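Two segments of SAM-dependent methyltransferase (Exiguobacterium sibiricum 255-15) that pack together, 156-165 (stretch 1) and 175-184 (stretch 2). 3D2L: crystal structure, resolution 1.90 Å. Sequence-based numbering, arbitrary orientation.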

ATOM      1  N   ALA A 156      15.059 -14.983  -6.750  1.00 37.27           N
ATOM      2  CA  ALA A 156      15.748 -13.732  -7.011  1.00 37.72           C
ATOM      3  C   ALA A 156      17.204 -13.991  -6.643  1.00 37.09           C
ATOM      4  O   ALA A 156      17.559 -15.116  -6.296  1.00 37.46           O
ATOM      5  CB  ALA A 156      15.163 -12.608  -6.205  1.00 39.88           C
ATOM      6  N   GLU A 157      18.059 -12.979  -6.720  1.00 37.58           N
ATOM      7  CA  GLU A 157      19.479 -13.197  -6.380  1.00 38.57           C
ATOM      8  C   GLU A 157      19.765 -13.650  -4.941  1.00 38.05           C
ATOM      9  O   GLU A 157      20.551 -14.577  -4.743  1.00 37.65           O
ATOM     10  CB  GLU A 157      20.358 -11.978  -6.731  1.00 39.14           C
ATOM     11  CG  GLU A 157      21.086 -12.099  -8.081  1.00 45.33           C
ATOM     12  N   GLN A 158      19.126 -13.028  -3.951  1.00 38.07           N
ATOM     13  CA  GLN A 158      19.444 -13.320  -2.543  1.00 37.85           C
ATOM     14  C   GLN A 158      18.468 -14.238  -1.826  1.00 37.80           C
ATOM     15  O   GLN A 158      18.781 -14.744  -0.744  1.00 32.47           O
ATOM     16  CB  GLN A 158      19.539 -12.014  -1.752  1.00 39.27           C
ATOM     17  CG  GLN A 158      20.404 -10.949  -2.410  1.00 40.00           C
ATOM     18  CD  GLN A 158      20.697  -9.783  -1.472  1.00 42.44           C
ATOM     19  OE1 GLN A 158      20.203  -8.676  -1.670  1.00 47.11           O
ATOM     20  NE2 GLN A 158      21.468 -10.048  -0.420  1.00 48.86           N
ATOM     21  N   SER A 159      17.286 -14.440  -2.410  1.00 35.74           N
ATOM     22  CA  SER A 159      16.274 -15.259  -1.794  1.00 35.49           C
ATOM     23  C   SER A 159      15.304 -15.852  -2.828  1.00 35.03           C
ATOM     24  O   SER A 159      15.238 -15.400  -3.977  1.00 35.22           O
ATOM     25  CB  SER A 159      15.473 -14.410  -0.798  1.00 36.28           C
ATOM     26  OG  SER A 159      14.734 -13.384  -1.469  1.00 36.98           O
ATOM     27  N   SER A 160      14.548 -16.844  -2.371  1.00 34.04           N
ATOM     28  CA  SER A 160      13.486 -17.503  -3.135  1.00 34.86           C
ATOM     29  C   SER A 160      12.293 -17.555  -2.176  1.00 33.75           C
ATOM     30  O   SER A 160      12.481 -17.547  -0.964  1.00 33.67           O
ATOM     31  CB  SER A 160      13.902 -18.923  -3.561  1.00 34.94           C
ATOM     32  OG  SER A 160      15.077 -18.926  -4.383  1.00 33.65           O
ATOM     33  N   TYR A 161      11.083 -17.576  -2.710  1.00 33.83           N
ATOM     34  CA  TYR A 161       9.874 -17.678  -1.895  1.00 33.09           C
ATOM     35  C   TYR A 161       8.839 -18.577  -2.525  1.00 31.18           C
ATOM     36  O   TYR A 161       8.818 -18.801  -3.735  1.00 30.09           O
ATOM     37  CB  TYR A 161       9.224 -16.300  -1.634  1.00 34.55           C
ATOM     38  CG  TYR A 161       8.564 -15.660  -2.851  1.00 34.96           C
ATOM     39  CD1 TYR A 161       7.270 -15.980  -3.204  1.00 35.31           C
ATOM     40  CD2 TYR A 161       9.258 -14.743  -3.660  1.00 39.74           C
ATOM     41  CE1 TYR A 161       6.659 -15.427  -4.313  1.00 42.18           C
ATOM     42  CE2 TYR A 161       8.652 -14.177  -4.776  1.00 41.10           C
ATOM     43  CZ  TYR A 161       7.341 -14.519  -5.089  1.00 42.93           C
ATOM     44  OH  TYR A 161       6.692 -13.990  -6.192  1.00 40.77           O
ATOM     45  N   ILE A 162       7.994 -19.093  -1.652  1.00 32.20           N
ATOM     46  CA  ILE A 162       6.841 -19.903  -2.004  1.00 30.70           C
ATOM     47  C   ILE A 162       5.693 -19.172  -1.285  1.00 32.86           C
ATOM     48  O   ILE A 162       5.719 -18.948  -0.072  1.00 30.24           O
ATOM     49  CB  ILE A 162       6.937 -21.354  -1.533  1.00 32.39           C
ATOM     50  CG1 ILE A 162       8.063 -22.072  -2.290  1.00 34.53           C
ATOM     51  CG2 ILE A 162       5.629 -22.081  -1.799  1.00 26.86           C
ATOM     52  CD1 ILE A 162       8.404 -23.511  -1.791  1.00 32.01           C
ATOM     53  N   TRP A 163       4.698 -18.807  -2.063  1.00 33.82           N
ATOM     54  CA  TRP A 163       3.548 -18.058  -1.589  1.00 32.51           C
ATOM     55  C   TRP A 163       2.251 -18.757  -1.943  1.00 30.70           C
ATOM     56  O   TRP A 163       1.964 -18.992  -3.109  1.00 33.49           O
ATOM     57  CB  TRP A 163       3.631 -16.683  -2.209  1.00 33.40           C
ATOM     58  CG  TRP A 163       2.419 -15.802  -2.121  1.00 31.40           C
ATOM     59  CD1 TRP A 163       1.332 -15.948  -1.325  1.00 38.96           C
ATOM     60  CD2 TRP A 163       2.278 -14.524  -2.753  1.00 39.81           C
ATOM     61  NE1 TRP A 163       0.466 -14.894  -1.500  1.00 35.60           N
ATOM     62  CE2 TRP A 163       1.028 -13.992  -2.349  1.00 34.76           C
ATOM     63  CE3 TRP A 163       3.069 -13.795  -3.644  1.00 43.46           C
ATOM     64  CZ2 TRP A 163       0.538 -12.770  -2.815  1.00 41.64           C
ATOM     65  CZ3 TRP A 163       2.597 -12.569  -4.095  1.00 45.87           C
ATOM     66  CH2 TRP A 163       1.332 -12.069  -3.676  1.00 44.13           C
ATOM     67  N   PHE A 164       1.501 -19.139  -0.912  1.00 31.50           N
ATOM     68  CA  PHE A 164       0.190 -19.733  -1.072  1.00 30.64           C
ATOM     69  C   PHE A 164      -0.840 -18.664  -0.721  1.00 32.62           C
ATOM     70  O   PHE A 164      -0.753 -18.036   0.334  1.00 32.26           O
ATOM     71  CB  PHE A 164      -0.048 -20.914  -0.141  1.00 31.62           C
ATOM     72  CG  PHE A 164       0.956 -22.031  -0.309  1.00 41.09           C
ATOM     73  CD1 PHE A 164       1.175 -22.606  -1.552  1.00 45.42           C
ATOM     74  CD2 PHE A 164       1.636 -22.541   0.786  1.00 43.31           C
ATOM     75  CE1 PHE A 164       2.103 -23.640  -1.708  1.00 45.96           C
ATOM     76  CE2 PHE A 164       2.548 -23.573   0.631  1.00 41.96           C
ATOM     77  CZ  PHE A 164       2.777 -24.116  -0.612  1.00 37.64           C
ATOM     78  N   ALA A 165      -1.827 -18.496  -1.584  1.00 31.38           N
ATOM     79  CA  ALA A 165      -2.864 -17.496  -1.396  1.00 31.83           C
ATOM     80  C   ALA A 165      -4.162 -18.261  -1.369  1.00 34.07           C
ATOM     81  O   ALA A 165      -4.525 -18.914  -2.349  1.00 34.76           O
ATOM     82  CB  ALA A 165      -2.826 -16.505  -2.530  1.00 30.83           C
ATOM     83  N   VAL A 175      -5.549 -15.298   3.095  1.00 33.33           N
ATOM     84  CA  VAL A 175      -4.439 -15.611   3.987  1.00 31.01           C
ATOM     85  C   VAL A 175      -3.269 -15.903   3.052  1.00 31.49           C
ATOM     86  O   VAL A 175      -3.352 -16.793   2.212  1.00 31.10           O
ATOM     87  CB  VAL A 175      -4.716 -16.873   4.873  1.00 30.55           C
ATOM     88  CG1 VAL A 175      -3.525 -17.177   5.758  1.00 32.85           C
ATOM     89  CG2 VAL A 175      -5.954 -16.683   5.715  1.00 23.33           C
ATOM     90  N   HIS A 176      -2.214 -15.096   3.134  1.00 31.60           N
ATOM     91  CA  HIS A 176      -1.006 -15.309   2.333  1.00 30.86           C
ATOM     92  C   HIS A 176       0.019 -16.006   3.194  1.00 33.36           C
ATOM     93  O   HIS A 176       0.524 -15.402   4.149  1.00 33.27           O
ATOM     94  CB  HIS A 176      -0.385 -13.972   1.898  1.00 31.57           C
ATOM     95  CG  HIS A 176      -1.313 -13.111   1.114  1.00 30.12           C
ATOM     96  ND1 HIS A 176      -1.844 -13.497  -0.096  1.00 30.85           N
ATOM     97  CD2 HIS A 176      -1.793 -11.866   1.361  1.00 33.00           C
ATOM     98  CE1 HIS A 176      -2.623 -12.530  -0.554  1.00 33.92           C
ATOM     99  NE2 HIS A 176      -2.585 -11.519   0.298  1.00 30.61           N
ATOM    100  N   GLU A 177       0.324 -17.268   2.879  1.00 34.46           N
ATOM    101  CA  GLU A 177       1.342 -18.023   3.618  1.00 32.62           C
ATOM    102  C   GLU A 177       2.611 -17.945   2.823  1.00 33.11           C
ATOM    103  O   GLU A 177       2.710 -18.517   1.751  1.00 33.65           O
ATOM    104  CB  GLU A 177       0.922 -19.466   3.836  1.00 31.90           C
ATOM    105  CG  GLU A 177      -0.301 -19.587   4.721  1.00 34.60           C
ATOM    106  CD  GLU A 177      -0.021 -19.400   6.194  1.00 37.07           C
ATOM    107  OE1 GLU A 177       1.044 -18.837   6.555  1.00 37.42           O
ATOM    108  OE2 GLU A 177      -0.874 -19.850   7.003  1.00 39.97           O
ATOM    109  N   LEU A 178       3.572 -17.198   3.360  1.00 35.57           N
ATOM    110  CA  LEU A 178       4.850 -16.992   2.717  1.00 34.35           C
ATOM    111  C   LEU A 178       5.964 -17.772   3.389  1.00 35.29           C
ATOM    112  O   LEU A 178       6.005 -17.882   4.618  1.00 34.11           O
ATOM    113  CB  LEU A 178       5.233 -15.519   2.752  1.00 36.20           C
ATOM    114  CG  LEU A 178       4.786 -14.577   1.643  1.00 44.77           C
ATOM    115  CD1 LEU A 178       5.541 -14.906   0.332  1.00 49.20           C
ATOM    116  CD2 LEU A 178       3.310 -14.666   1.476  1.00 36.80           C
ATOM    117  N   THR A 179       6.863 -18.308   2.563  1.00 34.18           N
ATOM    118  CA  THR A 179       8.085 -18.953   3.038  1.00 33.41           C
ATOM    119  C   THR A 179       9.206 -18.353   2.200  1.00 32.94           C
ATOM    120  O   THR A 179       9.132 -18.399   0.992  1.00 31.11           O
ATOM    121  CB  THR A 179       8.066 -20.468   2.896  1.00 32.25           C
ATOM    122  OG1 THR A 179       7.139 -21.014   3.843  1.00 35.05           O
ATOM    123  CG2 THR A 179       9.473 -21.097   3.213  1.00 32.51           C
ATOM    124  N   PHE A 180      10.208 -17.778   2.857  1.00 32.85           N
ATOM    125  CA  PHE A 180      11.404 -17.239   2.188  1.00 33.41           C
ATOM    126  C   PHE A 180      12.582 -18.132   2.511  1.00 31.92           C
ATOM    127  O   PHE A 180      12.713 -18.583   3.642  1.00 32.87           O
ATOM    128  CB  PHE A 180      11.736 -15.805   2.672  1.00 35.43           C
ATOM    129  CG  PHE A 180      10.674 -14.793   2.315  1.00 35.47           C
ATOM    130  CD1 PHE A 180       9.602 -14.568   3.173  1.00 38.71           C
ATOM    131  CD2 PHE A 180      10.709 -14.145   1.080  1.00 33.38           C
ATOM    132  CE1 PHE A 180       8.586 -13.670   2.835  1.00 36.45           C
ATOM    133  CE2 PHE A 180       9.699 -13.231   0.735  1.00 41.30           C
ATOM    134  CZ  PHE A 180       8.636 -13.010   1.611  1.00 42.91           C
ATOM    135  N   PHE A 181      13.413 -18.403   1.509  1.00 33.03           N
ATOM    136  CA  PHE A 181      14.676 -19.095   1.694  1.00 31.44           C
ATOM    137  C   PHE A 181      15.696 -18.045   1.351  1.00 33.03           C
ATOM    138  O   PHE A 181      15.805 -17.641   0.187  1.00 31.79           O
ATOM    139  CB  PHE A 181      14.817 -20.328   0.809  1.00 33.26           C
ATOM    140  CG  PHE A 181      13.916 -21.420   1.206  1.00 30.74           C
ATOM    141  CD1 PHE A 181      14.215 -22.196   2.299  1.00 31.23           C
ATOM    142  CD2 PHE A 181      12.730 -21.637   0.516  1.00 35.52           C
ATOM    143  CE1 PHE A 181      13.357 -23.203   2.696  1.00 27.19           C
ATOM    144  CE2 PHE A 181      11.867 -22.638   0.894  1.00 37.96           C
ATOM    145  CZ  PHE A 181      12.176 -23.419   1.987  1.00 36.86           C
ATOM    146  N   ILE A 182      16.402 -17.569   2.375  1.00 33.95           N
ATOM    147  CA  ILE A 182      17.382 -16.514   2.227  1.00 34.58           C
ATOM    148  C   ILE A 182      18.772 -17.114   2.272  1.00 34.85           C
ATOM    149  O   ILE A 182      19.118 -17.853   3.216  1.00 34.24           O
ATOM    150  CB  ILE A 182      17.280 -15.436   3.353  1.00 35.26           C
ATOM    151  CG1 ILE A 182      15.863 -14.894   3.479  1.00 35.93           C
ATOM    152  CG2 ILE A 182      18.263 -14.297   3.101  1.00 35.52           C
ATOM    153  CD1 ILE A 182      14.987 -15.691   4.373  1.00 49.00           C
ATOM    154  N   GLU A 183      19.572 -16.754   1.267  1.00 34.95           N
ATOM    155  CA  GLU A 183      20.928 -17.242   1.137  1.00 34.65           C
ATOM    156  C   GLU A 183      21.798 -16.534   2.160  1.00 36.19           C
ATOM    157  O   GLU A 183      21.704 -15.323   2.288  1.00 36.38           O
ATOM    158  CB  GLU A 183      21.472 -16.923  -0.256  1.00 34.04           C
ATOM    159  CG  GLU A 183      22.777 -17.663  -0.584  1.00 33.72           C
ATOM    160  CD  GLU A 183      23.330 -17.271  -1.943  1.00 36.20           C
ATOM    161  OE1 GLU A 183      22.927 -16.208  -2.469  1.00 45.17           O
ATOM    162  OE2 GLU A 183      24.150 -18.031  -2.490  1.00 38.08           O
ATOM    163  N   GLY A 184      22.641 -17.283   2.862  1.00 36.94           N
ATOM    164  CA  GLY A 184      23.559 -16.716   3.832  1.00 37.56           C
ATOM    165  C   GLY A 184      24.930 -16.536   3.215  1.00 39.16           C
ATOM    166  O   GLY A 184      25.175 -16.943   2.070  1.00 35.91           O
TER
HETATM  167  O   HOH W   1       4.558 -20.830   1.767  1.00 33.24           O

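Strands 159-165 and 175-183 run antiparallel (166° between their directions) and pair residue by residue; the two stretches together bury 739 Å², both sides summed. Hydrogen-bonded pairs alternate with non-hydrogen-bonded ones, so Ser159, Tyr161, Trp163 and Ala165 share one face with Ile182, Phe180, Leu178 and His176. The ladder opens just before the first strand, where Glu183 N donates to Gln158 O (3.0 Å). Ser159 faces Ile182 in a non-hydrogen-bonded pair, and Ser159 CA makes a CA-H...O contact with Phe181 O at 3.1 Å. At Ser160 the backbone bonds are reciprocal: Ser160 N to Phe181 O, 3.0 Å, and Phe181 N to Ser160 O, 2.8 Å. Tyr161 CB meets Phe180 CD2 at 3.8 Å and Tyr161 CD1 meets Leu178 CD1 at 4.1 Å. Ile162 repeats the reciprocal pattern (Ile162 N to Thr179 O, 3.0 Å; Thr179 N to Ile162 O, 2.9 Å); water 1 also donates to Ile162 O (2.9 Å) and, weakly, to Thr179 OG1 (3.3 Å). Leu178 CD2 sits over the Trp163 five-membered ring, 3.9 Å from its centroid, while Trp163 NE1 approaches His176 ND1 to 3.0 Å. Phe164 closes the last reciprocal pair, Phe164 N to Glu177 O at 3.0 Å and Glu177 N to Phe164 O at 2.9 Å. Finally, Ala165 CB packs at the imidazole edge, 4.0 Å from His176 ND1.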